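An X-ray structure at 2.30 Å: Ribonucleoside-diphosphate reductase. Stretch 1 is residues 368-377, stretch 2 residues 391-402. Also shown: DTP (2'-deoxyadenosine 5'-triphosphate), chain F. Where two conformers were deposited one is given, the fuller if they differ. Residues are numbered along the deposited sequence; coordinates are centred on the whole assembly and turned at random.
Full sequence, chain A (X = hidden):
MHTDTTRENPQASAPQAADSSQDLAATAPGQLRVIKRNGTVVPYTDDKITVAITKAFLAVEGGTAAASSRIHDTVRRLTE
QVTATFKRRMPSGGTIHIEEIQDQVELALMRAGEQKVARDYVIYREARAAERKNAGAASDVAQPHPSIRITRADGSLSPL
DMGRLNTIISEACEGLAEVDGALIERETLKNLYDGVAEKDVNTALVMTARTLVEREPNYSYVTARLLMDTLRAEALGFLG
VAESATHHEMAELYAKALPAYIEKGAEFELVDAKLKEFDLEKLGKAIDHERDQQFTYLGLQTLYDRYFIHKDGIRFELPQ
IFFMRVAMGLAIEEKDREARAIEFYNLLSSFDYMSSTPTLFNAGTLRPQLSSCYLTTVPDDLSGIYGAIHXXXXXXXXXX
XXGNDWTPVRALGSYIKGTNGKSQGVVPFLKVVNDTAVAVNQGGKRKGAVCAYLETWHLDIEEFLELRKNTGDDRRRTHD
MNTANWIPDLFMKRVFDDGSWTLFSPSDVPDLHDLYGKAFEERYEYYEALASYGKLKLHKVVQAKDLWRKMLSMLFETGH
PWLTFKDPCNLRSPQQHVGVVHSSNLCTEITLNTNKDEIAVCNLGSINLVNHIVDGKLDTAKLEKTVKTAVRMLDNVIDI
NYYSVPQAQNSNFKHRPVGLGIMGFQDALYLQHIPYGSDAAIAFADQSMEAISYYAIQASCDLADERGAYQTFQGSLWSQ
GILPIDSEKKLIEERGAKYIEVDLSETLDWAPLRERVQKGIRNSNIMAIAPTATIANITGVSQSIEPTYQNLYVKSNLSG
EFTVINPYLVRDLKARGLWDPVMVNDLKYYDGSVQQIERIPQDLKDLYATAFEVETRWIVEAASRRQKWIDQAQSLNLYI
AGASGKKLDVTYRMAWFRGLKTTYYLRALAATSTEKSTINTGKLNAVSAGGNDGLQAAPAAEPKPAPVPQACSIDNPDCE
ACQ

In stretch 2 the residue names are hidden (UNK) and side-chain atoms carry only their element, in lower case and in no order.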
ATOM      1  N   PRO A 368       6.961  35.886 -45.332  1.00 62.64           N
ATOM      2  CA  PRO A 368       7.293  35.756 -43.906  1.00 57.04           C
ATOM      3  C   PRO A 368       6.124  35.219 -43.093  1.00 56.96           C
ATOM      4  O   PRO A 368       5.023  35.772 -43.120  1.00 58.13           O
ATOM      5  CB  PRO A 368       7.638  37.191 -43.496  1.00 61.41           C
ATOM      6  CG  PRO A 368       6.830  38.046 -44.428  1.00 61.61           C
ATOM      7  CD  PRO A 368       6.690  37.282 -45.719  1.00 61.70           C
ATOM      8  N   GLN A 369       6.375  34.138 -42.360  1.00 54.04           N
ATOM      9  CA  GLN A 369       5.422  33.628 -41.378  1.00 56.12           C
ATOM     10  C   GLN A 369       5.671  34.369 -40.068  1.00 51.43           C
ATOM     11  O   GLN A 369       6.487  33.958 -39.240  1.00 46.99           O
ATOM     12  CB  GLN A 369       5.574  32.121 -41.218  1.00 58.94           C
ATOM     13  CG  GLN A 369       4.616  31.496 -40.222  1.00 62.86           C
ATOM     14  CD  GLN A 369       3.459  30.781 -40.887  1.00 67.76           C
ATOM     15  OE1 GLN A 369       3.119  31.046 -42.047  1.00 69.28           O
ATOM     16  NE2 GLN A 369       2.846  29.857 -40.153  1.00 67.19           N
ATOM     17  N   LEU A 370       4.954  35.480 -39.878  1.00 49.76           N
ATOM     18  CA  LEU A 370       5.128  36.320 -38.698  1.00 50.49           C
ATOM     19  C   LEU A 370       4.274  35.885 -37.516  1.00 53.93           C
ATOM     20  O   LEU A 370       4.587  36.252 -36.377  1.00 53.19           O
ATOM     21  CB  LEU A 370       4.805  37.779 -39.041  1.00 49.19           C
ATOM     22  CG  LEU A 370       5.661  38.394 -40.149  1.00 49.22           C
ATOM     23  CD1 LEU A 370       5.278  39.846 -40.370  1.00 49.78           C
ATOM     24  CD2 LEU A 370       7.142  38.275 -39.829  1.00 47.87           C
ATOM     25  N   SER A 371       3.211  35.121 -37.756  1.00 60.77           N
ATOM     26  CA  SER A 371       2.368  34.588 -36.698  1.00 62.59           C
ATOM     27  C   SER A 371       2.208  33.093 -36.919  1.00 63.99           C
ATOM     28  O   SER A 371       2.022  32.644 -38.054  1.00 67.36           O
ATOM     29  CB  SER A 371       0.996  35.268 -36.679  1.00 64.38           C
ATOM     30  OG  SER A 371       1.127  36.673 -36.550  1.00 66.33           O
ATOM     31  N   SER A 372       2.278  32.322 -35.832  1.00 62.77           N
ATOM     32  CA  SER A 372       2.246  30.869 -35.943  1.00 62.61           C
ATOM     33  C   SER A 372       1.315  30.236 -34.912  1.00 58.16           C
ATOM     34  O   SER A 372       1.543  29.102 -34.482  1.00 61.98           O
ATOM     35  CB  SER A 372       3.656  30.291 -35.801  1.00 62.70           C
ATOM     36  OG  SER A 372       4.187  30.559 -34.515  1.00 64.24           O
ATOM     37  N   CYS A 373       0.258  30.956 -34.521  0.57 51.43           N
ATOM     38  CA  CYS A 373      -0.697  30.533 -33.500  0.57 49.90           C
ATOM     39  C   CYS A 373      -2.103  30.675 -34.066  0.57 49.84           C
ATOM     40  O   CYS A 373      -2.472  31.756 -34.534  0.57 48.95           O
ATOM     41  CB  CYS A 373      -0.536  31.386 -32.228  0.57 50.71           C
ATOM     42  SG  CYS A 373      -1.875  31.314 -30.965  0.57 50.60           S
ATOM     43  N   TYR A 374      -2.885  29.593 -34.027  1.00 45.21           N
ATOM     44  CA  TYR A 374      -4.191  29.591 -34.677  1.00 43.56           C
ATOM     45  C   TYR A 374      -5.231  28.874 -33.832  1.00 39.84           C
ATOM     46  O   TYR A 374      -4.910  27.987 -33.037  1.00 36.36           O
ATOM     47  CB  TYR A 374      -4.137  28.912 -36.055  1.00 41.46           C
ATOM     48  CG  TYR A 374      -2.991  29.363 -36.926  1.00 43.05           C
ATOM     49  CD1 TYR A 374      -3.116  30.464 -37.759  1.00 44.14           C
ATOM     50  CD2 TYR A 374      -1.784  28.683 -36.912  1.00 41.55           C
ATOM     51  CE1 TYR A 374      -2.065  30.873 -38.556  1.00 45.49           C
ATOM     52  CE2 TYR A 374      -0.736  29.080 -37.700  1.00 41.87           C
ATOM     53  CZ  TYR A 374      -0.876  30.175 -38.520  1.00 45.45           C
ATOM     54  OH  TYR A 374       0.184  30.559 -39.299  1.00 46.86           O
ATOM     55  N   LEU A 375      -6.492  29.263 -34.036  1.00 42.97           N
ATOM     56  CA  LEU A 375      -7.647  28.626 -33.422  1.00 44.43           C
ATOM     57  C   LEU A 375      -8.623  28.220 -34.517  1.00 47.34           C
ATOM     58  O   LEU A 375      -8.873  28.986 -35.452  1.00 47.24           O
ATOM     59  CB  LEU A 375      -8.362  29.553 -32.423  1.00 43.39           C
ATOM     60  CG  LEU A 375      -7.608  29.998 -31.164  1.00 46.54           C
ATOM     61  CD1 LEU A 375      -6.588  31.094 -31.464  1.00 44.77           C
ATOM     62  CD2 LEU A 375      -8.604  30.468 -30.108  1.00 47.22           C
ATOM     63  N   THR A 376      -9.178  27.015 -34.395  1.00 43.85           N
ATOM     64  CA  THR A 376     -10.135  26.498 -35.361  1.00 43.76           C
ATOM     65  C   THR A 376     -11.324  25.895 -34.630  1.00 44.14           C
ATOM     66  O   THR A 376     -11.268  25.603 -33.433  1.00 46.44           O
ATOM     67  CB  THR A 376      -9.519  25.428 -36.274  1.00 42.55           C
ATOM     68  OG1 THR A 376      -9.318  24.220 -35.529  1.00 40.00           O
ATOM     69  CG2 THR A 376      -8.188  25.896 -36.853  1.00 40.19           C
ATOM     70  N   THR A 377     -12.406  25.709 -35.379  1.00 44.89           N
ATOM     71  CA  THR A 377     -13.586  24.996 -34.908  1.00 47.39           C
ATOM     72  C   THR A 377     -13.951  23.959 -35.959  1.00 47.58           C
ATOM     73  O   THR A 377     -13.948  24.261 -37.157  1.00 46.66           O
ATOM     74  CB  THR A 377     -14.755  25.957 -34.642  1.00 47.46           C
ATOM     75  OG1 THR A 377     -15.904  25.213 -34.226  1.00 51.92           O
ATOM     76  CG2 THR A 377     -15.098  26.772 -35.885  1.00 48.37           C
ATOM     77  N   UNK A 391      -6.390  21.526 -42.650  1.00 47.71           N
ATOM     78  CA  UNK A 391      -5.920  22.824 -42.175  1.00 48.21           C
ATOM     79  C   UNK A 391      -4.865  22.659 -41.088  1.00 47.26           C
ATOM     80  O   UNK A 391      -3.857  23.375 -41.077  1.00 49.51           O
ATOM     81  o   UNK A 391      -7.633  24.078 -43.937  1.00 53.78           O
ATOM     82  c   UNK A 391      -7.096  23.653 -41.659  1.00 47.80           C
ATOM     83  o   UNK A 391      -9.225  24.361 -42.456  1.00 52.54           O
ATOM     84  c   UNK A 391      -8.052  24.056 -42.762  1.00 50.87           C
ATOM     85  N   UNK A 392      -5.079  21.716 -40.166  1.00 39.79           N
ATOM     86  CA  UNK A 392      -4.085  21.436 -39.135  1.00 40.40           C
ATOM     87  C   UNK A 392      -2.721  21.181 -39.754  1.00 40.18           C
ATOM     88  O   UNK A 392      -1.708  21.732 -39.310  1.00 41.90           O
ATOM     89  n   UNK A 392      -6.096  21.723 -37.220  1.00 42.83           N
ATOM     90  c   UNK A 392      -4.514  20.226 -38.302  1.00 42.68           C
ATOM     91  c   UNK A 392      -5.391  20.600 -37.122  1.00 42.54           C
ATOM     92  o   UNK A 392      -5.433  19.877 -36.128  1.00 44.70           O
ATOM     93  N   UNK A 393      -2.682  20.345 -40.791  1.00 38.20           N
ATOM     94  CA  UNK A 393      -1.411  20.013 -41.423  1.00 39.53           C
ATOM     95  C   UNK A 393      -0.778  21.245 -42.061  1.00 36.05           C
ATOM     96  O   UNK A 393       0.417  21.500 -41.879  1.00 40.02           O
ATOM     97  c   UNK A 393      -1.613  18.904 -42.455  1.00 36.72           C
ATOM     98  N   UNK A 394      -1.567  22.031 -42.804  1.00 38.56           N
ATOM     99  CA  UNK A 394      -1.012  23.198 -43.496  1.00 43.63           C
ATOM    100  C   UNK A 394      -0.525  24.253 -42.510  1.00 44.81           C
ATOM    101  O   UNK A 394       0.548  24.836 -42.696  1.00 46.02           O
ATOM    102  c   UNK A 394      -0.981  20.620 -45.771  1.00 49.11           C
ATOM    103  s   UNK A 394      -1.174  22.211 -46.524  1.00 50.68           S
ATOM    104  c   UNK A 394      -2.057  23.806 -44.433  1.00 44.19           C
ATOM    105  c   UNK A 394      -2.525  22.887 -45.549  1.00 47.84           C
ATOM    106  N   UNK A 395      -1.307  24.520 -41.463  1.00 47.15           N
ATOM    107  CA  UNK A 395      -0.926  25.531 -40.485  1.00 49.18           C
ATOM    108  C   UNK A 395       0.304  25.111 -39.691  1.00 51.16           C
ATOM    109  O   UNK A 395       1.060  25.969 -39.223  1.00 55.70           O
ATOM    110  c   UNK A 395      -3.346  26.374 -40.240  1.00 49.10           C
ATOM    111  c   UNK A 395      -3.084  27.792 -40.713  1.00 50.77           C
ATOM    112  c   UNK A 395      -4.554  26.343 -39.315  1.00 49.77           C
ATOM    113  c   UNK A 395      -2.104  25.805 -39.550  1.00 48.47           C
ATOM    114  N   UNK A 396       0.522  23.809 -39.535  1.00 53.54           N
ATOM    115  CA  UNK A 396       1.660  23.275 -38.802  1.00 53.71           C
ATOM    116  C   UNK A 396       2.887  23.076 -39.676  1.00 55.59           C
ATOM    117  O   UNK A 396       3.939  22.687 -39.161  1.00 59.19           O
ATOM    118  c   UNK A 396       1.284  21.935 -38.162  1.00 50.88           C
ATOM    119  o   UNK A 396       0.249  22.102 -37.218  1.00 50.98           O
ATOM    120  N   UNK A 397       2.777  23.322 -40.982  1.00 55.75           N
ATOM    121  CA  UNK A 397       3.888  23.075 -41.890  1.00 59.28           C
ATOM    122  C   UNK A 397       5.146  23.840 -41.488  1.00 62.23           C
ATOM    123  O   UNK A 397       6.253  23.408 -41.830  1.00 63.54           O
ATOM    124  c   UNK A 397       4.479  23.092 -44.397  1.00 65.15           C
ATOM    125  c   UNK A 397       3.869  23.226 -45.782  1.00 67.84           C
ATOM    126  c   UNK A 397       3.464  23.437 -43.318  1.00 61.29           C
ATOM    127  c   UNK A 397       4.888  22.938 -46.865  1.00 75.54           C
ATOM    128  n   UNK A 397       4.241  22.846 -48.196  1.00 83.21           N
ATOM    129  N   UNK A 398       5.008  24.951 -40.761  1.00 61.80           N
ATOM    130  CA  UNK A 398       6.149  25.737 -40.299  1.00 64.70           C
ATOM    131  C   UNK A 398       6.032  26.025 -38.803  1.00 67.10           C
ATOM    132  O   UNK A 398       6.100  27.171 -38.352  1.00 66.47           O
ATOM    133  c   UNK A 398       5.659  26.582 -45.313  1.00 67.70           C
ATOM    134  c   UNK A 398       6.273  27.038 -41.091  1.00 69.16           C
ATOM    135  c   UNK A 398       6.826  26.131 -44.735  1.00 67.68           C
ATOM    136  c   UNK A 398       4.692  27.181 -44.531  1.00 67.34           C
ATOM    137  c   UNK A 398       7.027  26.278 -43.370  1.00 67.47           C
ATOM    138  c   UNK A 398       6.061  26.875 -42.574  1.00 67.59           C
ATOM    139  c   UNK A 398       4.896  27.328 -43.172  1.00 66.80           C
ATOM    140  N   UNK A 399       5.850  24.962 -38.010  1.00 71.48           N
ATOM    141  CA  UNK A 399       5.960  25.015 -36.550  1.00 73.23           C
ATOM    142  C   UNK A 399       4.811  25.778 -35.891  1.00 73.71           C
ATOM    143  O   UNK A 399       4.966  26.306 -34.788  1.00 76.39           O
ATOM    144  c   UNK A 399       7.299  25.621 -36.116  1.00 76.16           C
ATOM    145  N   UNK A 400       3.650  25.836 -36.535  1.00 68.07           N
ATOM    146  CA  UNK A 400       2.517  26.530 -35.949  1.00 65.68           C
ATOM    147  C   UNK A 400       1.855  25.744 -34.831  1.00 61.28           C
ATOM    148  O   UNK A 400       1.806  24.513 -34.836  1.00 58.53           O
ATOM    149  N   UNK A 401       1.341  26.481 -33.850  1.00 56.86           N
ATOM    150  CA  UNK A 401       0.584  25.902 -32.752  1.00 53.47           C
ATOM    151  C   UNK A 401      -0.907  26.099 -32.973  1.00 51.15           C
ATOM    152  O   UNK A 401      -1.332  27.125 -33.505  1.00 53.61           O
ATOM    153  N   UNK A 402      -1.695  25.112 -32.548  1.00 47.42           N
ATOM    154  CA  UNK A 402      -3.106  25.035 -32.905  1.00 46.56           C
ATOM    155  C   UNK A 402      -3.984  24.733 -31.699  1.00 47.00           C
ATOM    156  O   UNK A 402      -3.674  23.848 -30.894  1.00 47.20           O
ATOM    157  c   UNK A 402      -2.883  24.273 -35.374  1.00 49.57           C
ATOM    158  c   UNK A 402      -3.336  23.947 -33.955  1.00 46.18           C
ATOM    159  c   UNK A 402      -2.521  23.004 -36.113  1.00 49.22           C
ATOM    160  c   UNK A 402      -3.989  25.012 -36.094  1.00 49.34           C
TER
HETATM  161  PG  DTP F1004       8.865  21.965 -52.376  1.00 83.07           P
HETATM  162  O1G DTP F1004       9.757  21.493 -51.268  1.00 83.80           O
HETATM  163  O2G DTP F1004       8.555  20.870 -53.402  1.00 81.78           O
HETATM  164  O3G DTP F1004       9.426  23.180 -53.128  1.00 85.57           O
HETATM  165  PB  DTP F1004       5.952  22.076 -52.164  1.00 61.83           P
HETATM  166  O1B DTP F1004       5.040  23.185 -51.797  1.00 64.26           O
HETATM  167  O2B DTP F1004       5.845  21.742 -53.646  1.00 64.94           O
HETATM  168  O3B DTP F1004       7.458  22.455 -51.811  1.00 73.59           O
HETATM  169  PA  DTP F1004       5.520  20.499 -49.763  1.00 44.31           P
HETATM  170  O1A DTP F1004       4.203  20.951 -49.273  1.00 39.21           O
HETATM  171  O2A DTP F1004       6.617  21.315 -49.075  1.00 54.55           O
HETATM  172  O3A DTP F1004       5.611  20.764 -51.329  1.00 57.65           O
HETATM  173  O5' DTP F1004       5.838  18.965 -49.534  1.00 44.49           O
HETATM  174  C5' DTP F1004       6.880  18.233 -50.210  1.00 43.51           C
HETATM  175  C4' DTP F1004       7.120  16.961 -49.439  1.00 46.77           C
HETATM  176  O4' DTP F1004       7.585  17.292 -48.112  1.00 46.22           O
HETATM  177  C3' DTP F1004       5.892  16.067 -49.255  1.00 45.22           C
HETATM  178  O3' DTP F1004       6.275  14.694 -49.339  1.00 43.65           O
HETATM  179  C2' DTP F1004       5.414  16.425 -47.855  1.00 46.05           C
HETATM  180  C1' DTP F1004       6.710  16.754 -47.135  1.00 46.72           C
HETATM  181  N9  DTP F1004       6.569  17.733 -46.065  1.00 49.55           N
HETATM  182  C8  DTP F1004       6.332  19.075 -46.206  1.00 48.93           C
HETATM  183  N7  DTP F1004       6.203  19.717 -45.070  1.00 47.10           N
HETATM  184  C5  DTP F1004       6.372  18.728 -44.113  1.00 49.08           C
HETATM  185  C6  DTP F1004       6.345  18.755 -42.706  1.00 49.33           C
HETATM  186  N6  DTP F1004       6.119  19.858 -41.990  1.00 49.84           N
HETATM  187  N1  DTP F1004       6.553  17.591 -42.053  1.00 48.88           N
HETATM  188  C2  DTP F1004       6.772  16.483 -42.766  1.00 49.30           C
HETATM  189  N3  DTP F1004       6.814  16.334 -44.091  1.00 49.47           N
HETATM  190  C4  DTP F1004       6.603  17.502 -44.713  1.00 49.29           C

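Position 391 carries two carbons, the second bearing two oxygens, and stays beyond contact distance of stretch 1. A carboxylate one carbon from CB is aspartate: Asp391, whose charge suits a partly exposed place on the helix. At 392 there are again two carbons, but the second bears one oxygen and one nitrogen, the mark of an amide. This is Asn392. Its CA-to-CB bond points sideways, yet the end comes nearer, leaving ND2 4.4 Å from Thr376 OG1; both of its amide atoms find hydrogen bonds just outside the stretches, so the polar group is satisfied although buried.

Position 393 has a lone carbon and lies out of reach of stretch 1. It is Ala393, small and apolar in a buried turn of helix. An unbranched chain of two carbons, a sulfur and a last carbon at 394 can only be methionine; Met394 is also out of reach.

Position 395 has four carbons forked at the second, pointing toward stretch 1, and one tip lies over the face of the Tyr374 ring. The fork at the second carbon identifies Leu395. Its CD2 sits 3.8 Å from the centroid of the Tyr374 ring and 5° off the normal, a CH-pi contact, while CD1 is 4.4 Å from Thr376 CG2. A branched aliphatic side chain can thus meet both residues.

At 396, one carbon followed by one oxygen gives Ser396, pointing away from stretch 1. Its OG donates to Asn392 O at 2.9 Å, turning the hydroxyl back onto the preceding helical backbone. Position 397 has four carbons in a row ending in nitrogen: Lys397, extended with all four chi angles t. Its end leads away from stretch 1 to the nucleotide, where NZ lies 2.2 Å from O1A of DTP, too close for an ordinary non-bonded contact.

Position 398 bears one carbon and a six-carbon ring with no oxygen, hence Phe398. It points toward stretch 1, and its CD2 approaches Gln369 OE1 at 4.3 Å. At 399 a single carbon defines Ala399; its backbone adopts phi/psi of 71/26, and its O lies 4.3 Å from Ser372 CB.

Position 400 has no side-chain atoms, so it is Gly400. An ideal CB would clash with Leu395 O at 2.4 Å and lie a tight 3.2 Å from Tyr374 CE2. Position 401 is bare too: Gly401, set closely beside Cys373. At 402, four carbons forked at the second give Leu402, whose CD2 packs 3.9 Å from Tyr374 CB.

The contact combines a short parallel pairing with an apolar cluster. Gly401 N donates to Ser372 O at 2.7 Å and Tyr374 N to Gly401 O at 3.0 Å, so one glycine uses both backbone polar atoms to join the strands. That register places Tyr374 and Leu402 on the same sheet face, where Leu395 covers the tyrosine ring and Gly400 CA occupies its edge.

Stretch 2 (391-402) DNAMLSKFAGGL
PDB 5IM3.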